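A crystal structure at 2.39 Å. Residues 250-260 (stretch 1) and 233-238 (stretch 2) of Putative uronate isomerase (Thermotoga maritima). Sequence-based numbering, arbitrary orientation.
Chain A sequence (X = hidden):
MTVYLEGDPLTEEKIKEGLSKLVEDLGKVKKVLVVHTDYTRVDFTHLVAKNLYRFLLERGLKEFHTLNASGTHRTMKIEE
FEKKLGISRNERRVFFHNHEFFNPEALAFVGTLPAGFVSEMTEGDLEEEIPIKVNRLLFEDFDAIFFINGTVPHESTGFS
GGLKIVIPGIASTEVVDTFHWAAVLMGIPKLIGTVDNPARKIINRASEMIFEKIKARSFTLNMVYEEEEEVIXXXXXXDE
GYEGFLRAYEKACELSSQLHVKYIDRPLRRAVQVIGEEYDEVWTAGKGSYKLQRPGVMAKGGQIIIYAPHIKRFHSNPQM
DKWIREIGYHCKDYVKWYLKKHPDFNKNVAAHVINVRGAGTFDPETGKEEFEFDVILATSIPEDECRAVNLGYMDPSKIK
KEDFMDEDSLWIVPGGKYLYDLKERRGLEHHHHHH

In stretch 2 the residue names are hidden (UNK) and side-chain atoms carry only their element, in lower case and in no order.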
# COMPACT_ATOMS: atom_id res chain seq x y z
N GLU A 250 -8.15 14.01 1.30
CA GLU A 250 -9.37 14.20 0.53
C GLU A 250 -9.10 14.94 -0.79
O GLU A 250 -9.63 14.59 -1.85
CB GLU A 250 -10.43 14.93 1.35
CG GLU A 250 -11.23 13.98 2.21
CD GLU A 250 -11.90 14.65 3.41
OE1 GLU A 250 -11.65 15.86 3.65
OE2 GLU A 250 -12.67 13.95 4.11
N LYS A 251 -8.26 15.96 -0.71
CA LYS A 251 -7.84 16.65 -1.91
C LYS A 251 -7.10 15.69 -2.82
O LYS A 251 -7.37 15.65 -4.03
CB LYS A 251 -6.96 17.85 -1.57
CG LYS A 251 -7.71 19.18 -1.59
CD LYS A 251 -7.80 19.79 -0.18
CE LYS A 251 -7.98 21.32 -0.21
NZ LYS A 251 -7.75 21.95 1.14
N ALA A 252 -6.18 14.92 -2.24
CA ALA A 252 -5.40 13.94 -2.99
C ALA A 252 -6.31 12.98 -3.76
O ALA A 252 -6.09 12.75 -4.95
CB ALA A 252 -4.50 13.15 -2.06
N CYS A 253 -7.32 12.44 -3.09
CA CYS A 253 -8.21 11.46 -3.70
C CYS A 253 -9.00 12.03 -4.89
O CYS A 253 -9.24 11.32 -5.88
CB CYS A 253 -9.19 10.93 -2.65
SG CYS A 253 -8.43 9.86 -1.41
N GLU A 254 -9.40 13.29 -4.78
CA GLU A 254 -10.11 13.97 -5.86
C GLU A 254 -9.24 14.08 -7.12
O GLU A 254 -9.73 13.87 -8.23
CB GLU A 254 -10.62 15.34 -5.43
CG GLU A 254 -11.49 16.02 -6.48
CD GLU A 254 -12.50 15.05 -7.14
OE1 GLU A 254 -13.38 14.52 -6.42
OE2 GLU A 254 -12.40 14.82 -8.37
N LEU A 255 -7.96 14.36 -6.94
CA LEU A 255 -7.05 14.44 -8.09
C LEU A 255 -6.75 13.05 -8.64
O LEU A 255 -6.88 12.81 -9.85
CB LEU A 255 -5.75 15.18 -7.75
CG LEU A 255 -4.85 15.34 -8.98
CD1 LEU A 255 -5.59 16.04 -10.13
CD2 LEU A 255 -3.53 16.05 -8.67
N SER A 256 -6.37 12.14 -7.73
CA SER A 256 -6.13 10.73 -8.09
C SER A 256 -7.31 10.08 -8.82
O SER A 256 -7.11 9.34 -9.79
CB SER A 256 -5.76 9.91 -6.85
OG SER A 256 -6.02 8.52 -7.06
N SER A 257 -8.53 10.36 -8.39
CA SER A 257 -9.70 9.77 -9.04
C SER A 257 -9.88 10.24 -10.50
O SER A 257 -10.59 9.60 -11.28
CB SER A 257 -10.97 10.00 -8.21
OG SER A 257 -11.32 11.38 -8.16
N GLN A 258 -9.24 11.34 -10.87
CA GLN A 258 -9.36 11.88 -12.23
C GLN A 258 -8.18 11.42 -13.07
O GLN A 258 -8.25 11.41 -14.29
CB GLN A 258 -9.35 13.40 -12.21
CG GLN A 258 -10.60 14.09 -11.66
CD GLN A 258 -10.44 15.61 -11.62
OE1 GLN A 258 -9.93 16.16 -10.63
NE2 GLN A 258 -10.84 16.28 -12.70
N LEU A 259 -7.09 11.05 -12.41
CA LEU A 259 -5.84 10.76 -13.09
C LEU A 259 -5.54 9.25 -13.16
O LEU A 259 -4.86 8.78 -14.09
CB LEU A 259 -4.71 11.47 -12.36
CG LEU A 259 -4.13 12.78 -12.90
CD1 LEU A 259 -5.21 13.75 -13.36
CD2 LEU A 259 -3.26 13.42 -11.83
N HIS A 260 -6.02 8.50 -12.17
CA HIS A 260 -5.57 7.11 -12.03
C HIS A 260 -6.57 6.03 -12.47
O HIS A 260 -6.36 4.84 -12.25
CB HIS A 260 -5.09 6.85 -10.60
CG HIS A 260 -3.92 7.69 -10.20
ND1 HIS A 260 -3.72 8.13 -8.91
CD2 HIS A 260 -2.86 8.14 -10.91
CE1 HIS A 260 -2.60 8.82 -8.84
NE2 HIS A 260 -2.05 8.84 -10.05
N UNK A 233 5.36 14.14 -11.33
CA UNK A 233 4.73 14.74 -10.15
C UNK A 233 3.57 15.64 -10.58
O UNK A 233 3.68 16.33 -11.61
c UNK A 233 7.12 14.98 -10.04
c UNK A 233 6.80 14.44 -11.42
c UNK A 233 5.85 15.60 -9.54
N UNK A 234 2.48 15.65 -9.83
CA UNK A 234 1.30 16.42 -10.21
C UNK A 234 0.77 17.30 -9.08
O UNK A 234 0.11 18.31 -9.32
n UNK A 234 -2.53 17.27 -13.80
n UNK A 234 -0.38 16.62 -13.24
n UNK A 234 -1.73 15.23 -14.48
c UNK A 234 0.59 14.71 -11.99
c UNK A 234 -1.55 16.37 -13.83
c UNK A 234 0.74 15.68 -13.21
c UNK A 234 0.21 15.46 -10.70
N UNK A 235 1.05 16.90 -7.83
CA UNK A 235 0.63 17.68 -6.67
C UNK A 235 1.33 17.25 -5.40
O UNK A 235 1.65 16.07 -5.22
c UNK A 235 -0.89 17.59 -6.46
N UNK A 236 1.56 18.22 -4.52
CA UNK A 236 2.10 17.98 -3.19
C UNK A 236 1.22 18.76 -2.22
O UNK A 236 1.30 20.00 -2.15
c UNK A 236 3.55 18.47 -3.11
c UNK A 236 3.88 16.78 -1.22
c UNK A 236 4.56 17.69 -2.24
c UNK A 236 5.56 18.63 -1.56
N UNK A 237 0.36 18.07 -1.49
CA UNK A 237 -0.54 18.74 -0.55
C UNK A 237 0.07 18.71 0.85
O UNK A 237 0.15 17.65 1.49
c UNK A 237 -3.82 18.45 -4.44
c UNK A 237 -3.88 17.25 -3.74
c UNK A 237 -2.53 19.41 -2.65
c UNK A 237 -1.92 18.10 -0.58
c UNK A 237 -2.59 18.22 -1.93
o UNK A 237 -4.42 18.58 -5.68
c UNK A 237 -3.27 17.15 -2.50
c UNK A 237 -3.14 19.53 -3.90
N UNK A 238 0.52 19.87 1.32
CA UNK A 238 1.20 19.97 2.60
C UNK A 238 0.24 20.48 3.67
O UNK A 238 -0.42 21.50 3.46
c UNK A 238 4.66 21.24 1.27
c UNK A 238 3.32 20.51 1.33
c UNK A 238 3.17 20.97 3.84
c UNK A 238 2.41 20.92 2.50
O HOH W 1 -7.12 18.17 -5.63

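Position 233, within a strand that began earlier in the chain, has three side-chain carbons and no heteroatom. One of these carbons lies within bonding distance of the backbone N and another is bonded to CA, so the side chain closes a five-membered ring onto its own main chain. Such a ring belongs to proline alone, and the residue is Pro 233. It stays clear of the helix, and its phi of -61° is the value the ring favours.

At position 234 the side chain holds four carbons and three nitrogens: three carbons in a row, a nitrogen, then a carbon carrying two further nitrogens. The planar group at the end is a guanidinium, and one of its terminal nitrogens lies 3.6 Å from CD2 of Leu 259. This is Arg 234. All of its first three chi angles are in the m well, which folds the chain so that the methyl of Leu 259 lies over one face of the guanidinium. The contact is one of packing, since a methyl offers nothing to hydrogen bond; NE finds its partner elsewhere in the structure. Nearer the backbone, CB of Arg 234 is 4.3 Å from CD2 of Leu 255.

Position 235 has a single side-chain carbon, CB, which points toward the helix and approaches CD2 of Leu 255 to 3.8 Å. A lone carbon identifies Ala 235. Being so short, it lets the leucine methyl come close to the strand.

Four carbons, forked at the second, make up the side chain at position 236. No atom of it comes near the helix. The fork beyond CB gives Leu 236.

Position 237 carries one carbon followed by a six-carbon ring bearing one oxygen. The ring reaches the helix at Lys 251 and Ala 252, while its oxygen lies 4.0 Å from CD2 of Leu 255. A phenol ring of this kind is Tyr 237. CB of Lys 251 sits over one face of the ring, 4.1 Å from its centroid, in a CH-pi contact, and CE2 of Tyr 237 comes within 3.6 Å of N of Ala 252. Water 1 donates hydrogen bonds both to OH of Tyr 237, at 2.7 Å, and to O of Lys 251, at 3.0 Å.

At position 238 four carbons fork at CB, one arm being two carbons long, which defines Ile 238. Like Leu 236, it makes no contact with the helix.

The helix and strand run nearly antiparallel, at 169°, with their axes 9.3 Å apart at closest approach. No direct hydrogen bond joins them. Instead, Lys 251, Ala 252, Leu 255 and Leu 259 pack against Arg 234, Ala 235 and Tyr 237, burying 296 Å² in total. Leu 255 touches all three of these strand residues through CD2. The tyrosine ring bridges most of the gap near Lys 251, and water 1 supplies the polar link there.

Stretch 2, residues 233-238: PRALYI
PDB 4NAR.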